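Long-range contacts in MsStt7d protein (Micromonas, PDB 4IX3), which probably phosphorylates proteins using ATP, this chain holding the catalytic kinase domain of a homolog of the state transition kinase Stt7: residues G311-Q316 with L333-F338; F248-A253 with A327-A332; L49-A54 with G106-W111; T9-P14 with C87-A92. One frame throughout, in Å; residues are numbered along the deposited sequence.

Contact 1: residues G311-Q316 with L333-F338; sequences GWDLCQ and LSHAFF
The imidazole of His335 lies over Leu314, whose CB sits beneath the ring centre, 3.8 Å from the centroid and only 5° off the ring normal, a CH-pi contact. Asp313 comes to the rim of the same ring, its carboxyl carbon CG near the ring plane. The two phenyl rings meet each other as well as Leu314: Phe338 CZ lies at the edge of the Phe337 ring, and Phe337 CD2 sits over one face of Phe338, offset toward the rim. One methyl of Leu314, CD2, touches both rings, 3.8 Å from Phe337 CD2 and 3.7 Å from Phe338 CE2. Leu314 CG stands anti to the backbone N (chi1 176°), and the side chain crosses both phenylalanine side chains at about a right angle. Gly311 lets Phe337 close in on the helix backbone, with Gly311 CA 3.4 Å from Phe337 CD1; a beta carbon there would stand only 3.3 Å from Phe337 CE1. No hydrogen bond joins the segments, although His335 NE2 makes a weak one to Ala310 O just before the helical segment. An alanine in place of His335 would probably open a gap over Leu314 CB and leave Ala310 O without that weak partner. Met257 of helix 246-261 touches both Leu314 and Phe337, and Leu142 of helix 141-161 also packs on Phe337. The chemistry implies that the tail following helix 329-332 is held on helix 302-318 of the C-terminal lobe mainly by apolar fit, with the imidazole serving largely as a flat packing surface.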
loop_
_atom_site.group_PDB
_atom_site.type_symbol
_atom_site.label_atom_id
_atom_site.label_comp_id
_atom_site.label_asym_id
_atom_site.label_seq_id
_atom_site.Cartn_x
_atom_site.Cartn_y
_atom_site.Cartn_z
ATOM N N GLY B 311 -0.343 -7.524 35.410
ATOM C CA GLY B 311 -0.502 -7.281 33.969
ATOM C C GLY B 311 -0.781 -5.813 33.681
ATOM O O GLY B 311 -0.252 -5.242 32.714
ATOM N N TRP B 312 -1.649 -5.175 34.473
ATOM C CA TRP B 312 -1.806 -3.727 34.337
ATOM C C TRP B 312 -0.473 -3.028 34.460
ATOM O O TRP B 312 -0.213 -2.043 33.737
ATOM C CB TRP B 312 -2.743 -3.158 35.395
ATOM C CG TRP B 312 -4.187 -3.475 35.159
ATOM C CD1 TRP B 312 -5.033 -4.209 35.966
ATOM C CD2 TRP B 312 -5.022 -2.937 34.083
ATOM N NE1 TRP B 312 -6.316 -4.147 35.489
ATOM C CE2 TRP B 312 -6.369 -3.445 34.323
ATOM C CE3 TRP B 312 -4.775 -2.144 32.965
ATOM C CZ2 TRP B 312 -7.430 -3.146 33.474
ATOM C CZ3 TRP B 312 -5.853 -1.834 32.131
ATOM C CH2 TRP B 312 -7.151 -2.321 32.379
ATOM N N ASP B 313 0.345 -3.403 35.446
ATOM C CA ASP B 313 1.587 -2.716 35.649
ATOM C C ASP B 313 2.489 -2.892 34.425
ATOM O O ASP B 313 3.169 -1.952 34.034
ATOM C CB ASP B 313 2.331 -3.204 36.910
ATOM C CG ASP B 313 3.492 -2.279 37.252
ATOM O OD1 ASP B 313 4.656 -2.654 37.004
ATOM O OD2 ASP B 313 3.254 -1.122 37.700
ATOM N N LEU B 314 2.545 -4.095 33.857
ATOM C CA LEU B 314 3.437 -4.320 32.704
ATOM C C LEU B 314 2.950 -3.531 31.491
ATOM O O LEU B 314 3.735 -2.936 30.748
ATOM C CB LEU B 314 3.520 -5.818 32.369
ATOM C CG LEU B 314 4.350 -6.157 31.128
ATOM C CD1 LEU B 314 5.760 -5.561 31.152
ATOM C CD2 LEU B 314 4.363 -7.673 30.893
ATOM N N CYS B 315 1.650 -3.518 31.276
ATOM C CA CYS B 315 1.067 -2.638 30.254
ATOM C C CYS B 315 1.488 -1.193 30.496
ATOM O O CYS B 315 1.891 -0.511 29.563
ATOM C CB CYS B 315 -0.464 -2.722 30.194
ATOM S SG CYS B 315 -1.093 -4.225 29.435
ATOM N N GLN B 316 1.390 -0.691 31.732
ATOM C CA GLN B 316 1.799 0.680 32.025
ATOM C C GLN B 316 3.272 0.892 31.643
ATOM O O GLN B 316 3.646 1.917 31.049
ATOM C CB GLN B 316 1.615 1.029 33.512
ATOM C CG GLN B 316 2.134 2.435 33.854
ATOM C CD GLN B 316 1.292 3.500 33.187
ATOM O OE1 GLN B 316 1.537 3.914 32.040
ATOM N NE2 GLN B 316 0.260 3.927 33.887
ATOM N N LEU B 333 10.914 -8.092 30.101
ATOM C CA LEU B 333 10.960 -9.533 30.319
ATOM C C LEU B 333 11.107 -9.966 31.773
ATOM O O LEU B 333 10.727 -11.093 32.110
ATOM C CB LEU B 333 12.167 -10.122 29.608
ATOM C CG LEU B 333 11.935 -10.685 28.232
ATOM C CD1 LEU B 333 13.247 -11.314 27.830
ATOM C CD2 LEU B 333 10.813 -11.704 28.167
ATOM N N SER B 334 11.680 -9.102 32.615
ATOM C CA SER B 334 11.951 -9.437 34.030
ATOM C C SER B 334 10.746 -9.143 34.927
ATOM O O SER B 334 10.797 -9.255 36.141
ATOM C CB SER B 334 13.201 -8.717 34.544
ATOM O OG SER B 334 13.012 -7.316 34.475
ATOM N N HIS B 335 9.701 -8.598 34.326
ATOM C CA HIS B 335 8.553 -8.153 35.099
ATOM C C HIS B 335 7.902 -9.265 35.892
ATOM O O HIS B 335 7.849 -10.423 35.457
ATOM C CB HIS B 335 7.544 -7.466 34.177
ATOM C CG HIS B 335 6.479 -6.725 34.920
ATOM N ND1 HIS B 335 6.508 -5.382 35.165
ATOM C CD2 HIS B 335 5.359 -7.235 35.540
ATOM C CE1 HIS B 335 5.385 -5.059 35.862
ATOM N NE2 HIS B 335 4.695 -6.198 36.074
ATOM N N ALA B 336 7.383 -8.916 37.076
ATOM C CA ALA B 336 6.604 -9.856 37.886
ATOM C C ALA B 336 5.503 -10.598 37.141
ATOM O O ALA B 336 5.137 -11.716 37.513
ATOM C CB ALA B 336 5.957 -9.124 39.073
ATOM N N PHE B 337 4.935 -9.991 36.093
ATOM C CA PHE B 337 3.933 -10.674 35.314
ATOM C C PHE B 337 4.360 -12.074 34.820
ATOM O O PHE B 337 3.542 -12.972 34.657
ATOM C CB PHE B 337 3.545 -9.763 34.125
ATOM C CG PHE B 337 2.443 -10.336 33.274
ATOM C CD1 PHE B 337 1.124 -10.308 33.717
ATOM C CD2 PHE B 337 2.732 -10.862 32.017
ATOM C CE1 PHE B 337 0.099 -10.880 32.977
ATOM C CE2 PHE B 337 1.703 -11.358 31.222
ATOM C CZ PHE B 337 0.386 -11.365 31.691
ATOM N N PHE B 338 5.659 -12.246 34.604
ATOM C CA PHE B 338 6.214 -13.490 34.072
ATOM C C PHE B 338 6.664 -14.459 35.146
ATOM O O PHE B 338 7.129 -15.557 34.801
ATOM C CB PHE B 338 7.359 -13.197 33.094
ATOM C CG PHE B 338 6.897 -12.399 31.899
ATOM C CD1 PHE B 338 6.029 -12.975 30.970
ATOM C CD2 PHE B 338 7.323 -11.076 31.735
ATOM C CE1 PHE B 338 5.531 -12.222 29.912
ATOM C CE2 PHE B 338 6.867 -10.324 30.645
ATOM C CZ PHE B 338 5.984 -10.906 29.750
#

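Contact 2: residues F248-A253 with A327-A332; sequences FDSWSA and ASCEAA
Ser250, midway along the helical segment, makes a buried polar contact with the start of a short helix, joining helix 246-261 to residues 327-332 in the C-terminal lobe of the kinase. Its hydroxyl donates to Ala327 O at 2.8 Å, lying in the carbonyl plane with a C=O...donor angle of 154°. OG stands anti to the carbonyl carbon of its own residue (chi1 -64°), on the side facing the second segment. The same oxygen accepts from a water 3.0 Å from Ser250 OG, and this water in turn accepts from Cys329 N. One hydroxyl thus serves both the residue before the N-cap and, through water, an N-H of the first helical turn. Ser328 is the N-cap: its OG accepts from Ala331 N at 2.9 Å with a straight N-H...O angle of 160°. The thiol of Cys329 completes the interface, with SG 3.7 Å from Ser250 OG. Next to Ser250, Asp249 points its carboxylate elsewhere, accepting from the backbone N of His166 and of Arg167 and from His160 NE2. This bonding of a helix aspartate to the backbone of the His-Arg-Asp catalytic loop is characteristic of protein kinases; the loop includes Asp168, a magnesium ligand. Around the contact, Leu318 of helix 302-318 packs on Ser250, while Leu153 and Leu156 of helix 141-161 cover Cys329, so residues 327-332 adjoin three long helices.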
loop_
_atom_site.group_PDB
_atom_site.type_symbol
_atom_site.label_atom_id
_atom_site.label_comp_id
_atom_site.label_asym_id
_atom_site.label_seq_id
_atom_site.Cartn_x
_atom_site.Cartn_y
_atom_site.Cartn_z
ATOM N N PHE B 248 9.398 2.432 20.241
ATOM C CA PHE B 248 8.251 2.289 19.336
ATOM C C PHE B 248 7.695 0.866 19.383
ATOM O O PHE B 248 6.472 0.630 19.465
ATOM C CB PHE B 248 8.689 2.654 17.903
ATOM C CG PHE B 248 7.555 2.630 16.909
ATOM C CD1 PHE B 248 6.993 3.825 16.440
ATOM C CD2 PHE B 248 7.111 1.450 16.332
ATOM C CE1 PHE B 248 5.917 3.811 15.538
ATOM C CE2 PHE B 248 6.082 1.416 15.408
ATOM C CZ PHE B 248 5.470 2.617 15.009
ATOM N N ASP B 249 8.615 -0.110 19.383
ATOM C CA ASP B 249 8.209 -1.511 19.489
ATOM C C ASP B 249 7.636 -1.854 20.877
ATOM O O ASP B 249 6.726 -2.660 20.975
ATOM C CB ASP B 249 9.374 -2.469 19.215
ATOM C CG ASP B 249 9.762 -2.568 17.735
ATOM O OD1 ASP B 249 8.951 -2.218 16.838
ATOM O OD2 ASP B 249 10.869 -3.121 17.490
ATOM N N SER B 250 8.125 -1.175 21.912
ATOM C CA SER B 250 7.560 -1.414 23.259
ATOM C C SER B 250 6.064 -1.056 23.321
ATOM O O SER B 250 5.239 -1.837 23.794
ATOM C CB SER B 250 8.284 -0.571 24.284
ATOM O OG SER B 250 9.651 -0.966 24.381
ATOM N N TRP B 251 5.707 0.096 22.721
ATOM C CA TRP B 251 4.284 0.523 22.709
ATOM C C TRP B 251 3.447 -0.475 21.932
ATOM O O TRP B 251 2.401 -0.932 22.384
ATOM C CB TRP B 251 4.196 1.889 22.068
ATOM C CG TRP B 251 2.762 2.326 21.911
ATOM C CD1 TRP B 251 1.893 2.030 20.866
ATOM C CD2 TRP B 251 2.026 3.211 22.806
ATOM N NE1 TRP B 251 0.649 2.554 21.099
ATOM C CE2 TRP B 251 0.676 3.307 22.250
ATOM C CE3 TRP B 251 2.307 3.843 24.019
ATOM C CZ2 TRP B 251 -0.313 4.073 22.861
ATOM C CZ3 TRP B 251 1.304 4.587 24.644
ATOM C CH2 TRP B 251 0.007 4.668 24.087
ATOM N N SER B 252 3.927 -0.904 20.737
ATOM C CA SER B 252 3.174 -1.891 19.990
ATOM C C SER B 252 3.029 -3.225 20.724
ATOM O O SER B 252 1.976 -3.828 20.659
ATOM C CB SER B 252 3.878 -2.175 18.651
ATOM O OG SER B 252 4.066 -0.999 17.884
ATOM N N ALA B 253 4.080 -3.631 21.448
ATOM C CA ALA B 253 4.000 -4.872 22.223
ATOM C C ALA B 253 2.963 -4.702 23.371
ATOM O O ALA B 253 2.262 -5.662 23.673
ATOM C CB ALA B 253 5.353 -5.239 22.806
ATOM N N ALA B 327 9.400 1.182 29.246
ATOM C CA ALA B 327 10.342 0.039 29.380
ATOM C C ALA B 327 10.924 -0.371 28.037
ATOM O O ALA B 327 10.208 -0.368 27.027
ATOM C CB ALA B 327 9.623 -1.176 29.933
ATOM N N SER B 328 12.196 -0.799 28.028
ATOM C CA SER B 328 12.718 -1.568 26.904
ATOM C C SER B 328 12.078 -2.932 26.910
ATOM O O SER B 328 11.576 -3.405 27.949
ATOM C CB SER B 328 14.238 -1.708 27.038
ATOM O OG SER B 328 14.553 -2.526 28.170
ATOM N N CYS B 329 12.070 -3.622 25.781
ATOM C CA CYS B 329 11.508 -4.966 25.727
ATOM C C CYS B 329 12.368 -5.924 26.572
ATOM O O CYS B 329 11.805 -6.774 27.271
ATOM C CB CYS B 329 11.412 -5.446 24.269
ATOM S SG CYS B 329 10.107 -4.538 23.361
ATOM N N GLU B 330 13.686 -5.724 26.663
ATOM C CA GLU B 330 14.543 -6.542 27.544
ATOM C C GLU B 330 14.137 -6.355 29.006
ATOM O O GLU B 330 13.961 -7.355 29.719
ATOM C CB GLU B 330 16.026 -6.202 27.382
ATOM C CG GLU B 330 16.887 -7.111 28.251
ATOM C CD GLU B 330 18.323 -6.628 28.411
ATOM O OE1 GLU B 330 18.632 -5.448 28.105
ATOM O OE2 GLU B 330 19.169 -7.434 28.854
ATOM N N ALA B 331 13.959 -5.100 29.447
ATOM C CA ALA B 331 13.574 -4.836 30.844
ATOM C C ALA B 331 12.215 -5.464 31.188
ATOM O O ALA B 331 12.070 -6.119 32.243
ATOM C CB ALA B 331 13.600 -3.344 31.127
ATOM N N ALA B 332 11.274 -5.341 30.255
ATOM C CA ALA B 332 9.927 -5.834 30.420
ATOM C C ALA B 332 9.944 -7.367 30.648
ATOM O O ALA B 332 9.068 -7.874 31.361
ATOM C CB ALA B 332 9.089 -5.441 29.193
HETATM O O HOH W 1 12.466 -1.686 23.565
#

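Contact 3: residues L49-A54 with G106-W111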
loop_
_atom_site.group_PDB
_atom_site.type_symbol
_atom_site.label_atom_id
_atom_site.label_comp_id
_atom_site.label_asym_id
_atom_site.label_seq_id
_atom_site.Cartn_x
_atom_site.Cartn_y
_atom_site.Cartn_z
ATOM N N LEU B 49 6.285 -15.797 -0.521
ATOM C CA LEU B 49 7.051 -15.123 -1.570
ATOM C C LEU B 49 6.571 -13.675 -1.634
ATOM O O LEU B 49 5.370 -13.437 -1.595
ATOM C CB LEU B 49 6.729 -15.769 -2.932
ATOM C CG LEU B 49 7.300 -17.189 -3.092
ATOM C CD1 LEU B 49 6.471 -17.964 -4.100
ATOM C CD2 LEU B 49 8.776 -17.072 -3.427
ATOM N N LYS B 50 7.490 -12.741 -1.744
ATOM C CA LYS B 50 7.091 -11.321 -1.840
ATOM C C LYS B 50 7.791 -10.664 -3.002
ATOM O O LYS B 50 9.012 -10.829 -3.159
ATOM C CB LYS B 50 7.494 -10.545 -0.562
ATOM C CG LYS B 50 6.979 -9.094 -0.555
ATOM C CD LYS B 50 7.225 -8.417 0.802
ATOM C CE LYS B 50 6.673 -7.020 0.778
ATOM N NZ LYS B 50 6.924 -6.334 2.109
ATOM N N ASN B 51 7.039 -9.837 -3.749
ATOM C CA ASN B 51 7.680 -8.959 -4.728
ATOM C C ASN B 51 7.211 -7.511 -4.492
ATOM O O ASN B 51 6.396 -7.262 -3.586
ATOM C CB ASN B 51 7.435 -9.413 -6.175
ATOM C CG ASN B 51 6.000 -9.179 -6.641
ATOM O OD1 ASN B 51 5.086 -8.927 -5.826
ATOM N ND2 ASN B 51 5.791 -9.281 -7.965
ATOM N N ALA B 52 7.780 -6.562 -5.225
ATOM C CA ALA B 52 7.398 -5.149 -5.104
ATOM C C ALA B 52 6.099 -4.911 -5.877
ATOM O O ALA B 52 5.831 -5.554 -6.904
ATOM C CB ALA B 52 8.519 -4.261 -5.638
ATOM N N LYS B 53 5.295 -3.951 -5.419
ATOM C CA LYS B 53 4.167 -3.427 -6.224
ATOM C C LYS B 53 4.731 -2.548 -7.329
ATOM O O LYS B 53 5.526 -1.641 -7.047
ATOM C CB LYS B 53 3.225 -2.611 -5.315
ATOM C CG LYS B 53 2.414 -3.557 -4.415
ATOM C CD LYS B 53 1.502 -2.767 -3.472
ATOM C CE LYS B 53 0.275 -2.229 -4.164
ATOM N NZ LYS B 53 -0.585 -1.740 -3.051
ATOM N N ALA B 54 4.302 -2.806 -8.564
ATOM C CA ALA B 54 4.837 -2.022 -9.690
ATOM C C ALA B 54 4.386 -0.565 -9.663
ATOM O O ALA B 54 4.952 0.314 -10.318
ATOM C CB ALA B 54 4.355 -2.641 -10.983
ATOM N N GLY B 106 11.440 -9.501 -12.076
ATOM C CA GLY B 106 11.801 -8.638 -10.953
ATOM C C GLY B 106 12.295 -9.443 -9.749
ATOM O O GLY B 106 12.430 -10.648 -9.787
ATOM N N LEU B 107 12.521 -8.737 -8.676
ATOM C CA LEU B 107 13.113 -9.294 -7.456
ATOM C C LEU B 107 12.013 -9.910 -6.589
ATOM O O LEU B 107 10.975 -9.277 -6.318
ATOM C CB LEU B 107 13.836 -8.175 -6.694
ATOM C CG LEU B 107 14.484 -8.637 -5.379
ATOM C CD1 LEU B 107 15.638 -9.588 -5.669
ATOM C CD2 LEU B 107 15.009 -7.380 -4.642
ATOM N N TRP B 108 12.282 -11.101 -6.090
ATOM C CA TRP B 108 11.451 -11.813 -5.122
ATOM C C TRP B 108 12.217 -12.130 -3.863
ATOM O O TRP B 108 13.422 -12.453 -3.925
ATOM C CB TRP B 108 10.944 -13.136 -5.678
ATOM C CG TRP B 108 9.982 -12.952 -6.810
ATOM C CD1 TRP B 108 10.247 -12.730 -8.162
ATOM C CD2 TRP B 108 8.554 -12.971 -6.664
ATOM N NE1 TRP B 108 9.052 -12.646 -8.847
ATOM C CE2 TRP B 108 7.988 -12.801 -7.986
ATOM C CE3 TRP B 108 7.698 -13.192 -5.581
ATOM C CZ2 TRP B 108 6.628 -12.740 -8.178
ATOM C CZ3 TRP B 108 6.330 -13.158 -5.783
ATOM C CH2 TRP B 108 5.794 -12.925 -7.055
ATOM N N LEU B 109 11.552 -12.091 -2.697
ATOM C CA LEU B 109 12.085 -12.653 -1.438
ATOM C C LEU B 109 11.285 -13.887 -1.095
ATOM O O LEU B 109 10.085 -13.996 -1.391
ATOM C CB LEU B 109 11.951 -11.603 -0.333
ATOM C CG LEU B 109 12.579 -10.258 -0.643
ATOM C CD1 LEU B 109 12.486 -9.357 0.590
ATOM C CD2 LEU B 109 14.039 -10.413 -1.096
ATOM N N MET B 110 11.915 -14.821 -0.362
ATOM C CA MET B 110 11.266 -16.061 0.022
ATOM C C MET B 110 11.553 -16.392 1.492
ATOM O O MET B 110 12.682 -16.211 1.963
ATOM C CB MET B 110 11.748 -17.207 -0.882
ATOM C CG MET B 110 10.959 -18.505 -0.708
ATOM S SD MET B 110 11.305 -19.727 -1.993
ATOM C CE MET B 110 12.894 -20.344 -1.432
ATOM N N TRP B 111 10.492 -16.838 2.156
ATOM C CA TRP B 111 10.583 -17.328 3.538
ATOM C C TRP B 111 9.934 -18.682 3.656
ATOM O O TRP B 111 9.022 -19.024 2.886
ATOM C CB TRP B 111 9.867 -16.386 4.513
ATOM C CG TRP B 111 10.421 -15.003 4.541
ATOM C CD1 TRP B 111 11.286 -14.429 5.426
ATOM C CD2 TRP B 111 10.038 -13.932 3.621
ATOM N NE1 TRP B 111 11.462 -13.088 5.139
ATOM C CE2 TRP B 111 10.756 -12.755 4.026
ATOM C CE3 TRP B 111 9.172 -13.861 2.517
ATOM C CZ2 TRP B 111 10.547 -11.529 3.401
ATOM C CZ3 TRP B 111 8.950 -12.625 1.931
ATOM C CH2 TRP B 111 9.632 -11.493 2.361
HETATM O O HOH W 2 9.898 -7.003 -7.134
#
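Lys50 and Leu109 form an antiparallel hydrogen-bonded pair: Lys50 N donates to Leu109 O and Leu109 N to Lys50 O, both at 2.9 Å. Each carbonyl also receives a CA-H...O contact, Leu109 O from Leu49 CA and Lys50 O from Trp108 CA. Beyond the pair a water continues the link, accepting from Ala52 N and donating to Leu107 O, which lies 2.6 Å from it. Three polar side-chain ends find partners outside the two strands. Lys50, fully extended beyond CG, carries NZ to a salt bridge with Glu66 OE1 of helix 59-76, the lysine-glutamate pair familiar from active kinases; Lys50 binds ADP in another structure of this protein, although none is bound to this chain. Trp108 NE1 donates to Thr104 O and Trp111 NE1 to Asn70 OD1. The indoles also pack: Asn51 CB lies 3.6 Å above the centre of the Trp108 six-membered ring, and Lys50 CB meets the Trp111 edge at CZ3, also 3.6 Å away. On the face shared with Trp108, Leu49 CD2 touches Met110 CG. Within the N-terminal lobe sheet, strand 34-41 flanks strand 45-52 and strand 84-90 flanks strand 106-112, while helix 59-76 covers Lys50 and Leu109 through Leu63.

Contact 4: residues T9-P14 with C87-A92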
loop_
_atom_site.group_PDB
_atom_site.type_symbol
_atom_site.label_atom_id
_atom_site.label_comp_id
_atom_site.label_asym_id
_atom_site.label_seq_id
_atom_site.Cartn_x
_atom_site.Cartn_y
_atom_site.Cartn_z
ATOM N N THR B 9 22.288 -8.722 -15.375
ATOM C CA THR B 9 22.746 -9.248 -14.092
ATOM C C THR B 9 21.513 -9.516 -13.242
ATOM O O THR B 9 20.620 -8.656 -13.151
ATOM C CB THR B 9 23.756 -8.323 -13.404
ATOM O OG1 THR B 9 23.160 -7.033 -13.198
ATOM C CG2 THR B 9 25.035 -8.186 -14.246
ATOM N N LEU B 10 21.448 -10.710 -12.671
ATOM C CA LEU B 10 20.322 -11.113 -11.836
ATOM C C LEU B 10 20.797 -11.589 -10.478
ATOM O O LEU B 10 21.766 -12.354 -10.392
ATOM C CB LEU B 10 19.529 -12.242 -12.507
ATOM C CG LEU B 10 18.866 -11.746 -13.800
ATOM C CD1 LEU B 10 18.228 -12.901 -14.553
ATOM C CD2 LEU B 10 17.806 -10.694 -13.562
ATOM N N ARG B 11 20.116 -11.177 -9.402
ATOM C CA ARG B 11 20.488 -11.635 -8.050
ATOM C C ARG B 11 19.851 -12.998 -7.775
ATOM O O ARG B 11 18.684 -13.265 -8.095
ATOM C CB ARG B 11 20.018 -10.553 -7.058
ATOM C CG ARG B 11 20.847 -9.279 -7.111
ATOM C CD ARG B 11 20.159 -8.111 -6.424
ATOM N NE ARG B 11 19.005 -7.638 -7.171
ATOM C CZ ARG B 11 18.315 -6.548 -6.853
ATOM N NH1 ARG B 11 18.658 -5.867 -5.758
ATOM N NH2 ARG B 11 17.327 -6.128 -7.662
ATOM N N ARG B 12 20.621 -13.888 -7.137
ATOM C CA ARG B 12 20.171 -15.240 -6.848
ATOM C C ARG B 12 20.717 -15.683 -5.488
ATOM O O ARG B 12 21.700 -15.141 -5.014
ATOM C CB ARG B 12 20.627 -16.214 -7.944
ATOM C CG ARG B 12 19.987 -15.945 -9.317
ATOM C CD ARG B 12 18.504 -16.228 -9.285
ATOM N NE ARG B 12 17.819 -15.751 -10.487
ATOM C CZ ARG B 12 17.665 -16.463 -11.601
ATOM N NH1 ARG B 12 18.241 -17.674 -11.729
ATOM N NH2 ARG B 12 16.995 -15.936 -12.608
ATOM N N THR B 13 20.101 -16.722 -4.945
ATOM C CA THR B 13 20.585 -17.377 -3.725
ATOM C C THR B 13 21.003 -18.774 -4.168
ATOM O O THR B 13 20.225 -19.470 -4.796
ATOM C CB THR B 13 19.419 -17.479 -2.725
ATOM O OG1 THR B 13 19.224 -16.158 -2.210
ATOM C CG2 THR B 13 19.799 -18.424 -1.567
ATOM N N PRO B 14 22.209 -19.222 -3.760
ATOM C CA PRO B 14 22.659 -20.572 -4.107
ATOM C C PRO B 14 21.681 -21.638 -3.631
ATOM O O PRO B 14 21.206 -21.576 -2.488
ATOM C CB PRO B 14 24.017 -20.673 -3.405
ATOM C CG PRO B 14 24.505 -19.274 -3.400
ATOM C CD PRO B 14 23.288 -18.417 -3.161
ATOM N N CYS B 87 16.692 -14.694 -1.924
ATOM C CA CYS B 87 16.037 -13.956 -2.986
ATOM C C CYS B 87 16.024 -14.751 -4.276
ATOM O O CYS B 87 16.786 -15.707 -4.408
ATOM C CB CYS B 87 16.697 -12.592 -3.187
ATOM S SG CYS B 87 18.309 -12.675 -3.982
ATOM N N ILE B 88 15.206 -14.309 -5.232
ATOM C CA ILE B 88 15.233 -14.835 -6.609
ATOM C C ILE B 88 14.887 -13.679 -7.512
ATOM O O ILE B 88 13.787 -13.141 -7.395
ATOM C CB ILE B 88 14.188 -15.982 -6.841
ATOM C CG1 ILE B 88 14.098 -16.906 -5.630
ATOM C CG2 ILE B 88 14.558 -16.725 -8.148
ATOM C CD1 ILE B 88 12.985 -16.560 -4.643
ATOM N N GLU B 89 15.761 -13.284 -8.421
ATOM C CA GLU B 89 15.451 -12.221 -9.372
ATOM C C GLU B 89 15.260 -12.793 -10.767
ATOM O O GLU B 89 16.102 -13.482 -11.226
ATOM C CB GLU B 89 16.532 -11.167 -9.336
ATOM C CG GLU B 89 16.134 -9.892 -10.081
ATOM C CD GLU B 89 17.125 -8.768 -9.897
ATOM O OE1 GLU B 89 18.315 -9.011 -9.681
ATOM O OE2 GLU B 89 16.696 -7.628 -9.948
ATOM N N LEU B 90 14.125 -12.509 -11.397
ATOM C CA LEU B 90 13.838 -13.048 -12.721
ATOM C C LEU B 90 13.842 -11.944 -13.769
ATOM O O LEU B 90 13.319 -10.854 -13.532
ATOM C CB LEU B 90 12.490 -13.772 -12.725
ATOM C CG LEU B 90 12.519 -15.259 -12.366
ATOM C CD1 LEU B 90 11.823 -15.505 -11.035
ATOM C CD2 LEU B 90 11.880 -16.090 -13.469
ATOM N N GLY B 91 14.433 -12.224 -14.925
ATOM C CA GLY B 91 14.497 -11.219 -15.995
ATOM C C GLY B 91 13.217 -11.227 -16.801
ATOM O O GLY B 91 12.204 -11.837 -16.445
ATOM N N ALA B 92 13.269 -10.498 -17.912
ATOM C CA ALA B 92 12.065 -10.304 -18.754
ATOM C C ALA B 92 11.684 -11.589 -19.530
ATOM O O ALA B 92 10.565 -12.109 -19.395
ATOM C CB ALA B 92 12.268 -9.128 -19.713
HETATM O O HOH W 3 19.863 -7.110 -10.839
HETATM O O HOH W 4 17.778 -17.415 -6.332
#
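Arg11 meets the carboxylate of Glu89 side-on, a salt bridge in which NE donates to OE1 and NH2 to OE2. The bonds are nearly straight, with Arg11 NH2 2.8 Å from Glu89 OE2 at 177°. Both oxygens lie in the guanidinium plane yet are approached from above the carboxylate plane, the two groups being turned 50° apart; a bend at chi3 (-70°) sets NE for this grip. Glu89 OE1 also accepts Arg11 N through its anti lone pair at 2.8 Å, and a water joins it to Thr9 O. The backbone adds Glu89 N to Arg11 O, 2.9 Å. Arg12 brings NE and NH2 together onto one atom, Glu89 O, 2.9 Å from NE, both donors on the same face of the carbonyl plane. Farther along, Thr13 OG1 accepts from Cys87 N at 2.9 Å. A leucine in place of Glu89 would probably leave Arg11 NE and NH2 without their carboxylate and Arg11 N without its acceptor. Packing is lighter: Leu10 CD2 rests 3.9 Å from Glu89 CG, and Arg11 CB lies 4.1 Å from Cys87 SG. The extended chain 9-14 thus runs roughly antiparallel along strand 84-90, whose other side pairs with strand 106-112; helix 59-76 supplies Glu64 to Arg11 NH1, Tyr71 against Thr13 and Met67 against Cys87.

How the contacts relate
Contacts 1 and 2 belong to the helical C-terminal lobe, contacts 3 and 4 to the sheet of the N-terminal lobe on the opposite side of the chain's centre. Contacts 1 and 2 are largely buried and adjoin, Leu314 CD1 lying 3.9 Å from Ala332 CB; yet contact 1 is mainly apolar, while contact 2 turns on one hydroxyl and a water. Contacts 3 and 4 share the sheet, strands 84-90 and 106-112 being neighbours in it, with helix 59-76 packing against both. Contact 3 is backbone pairing within the sheet near the nucleotide site; contact 4, at its more exposed edge, relies on charged side chains.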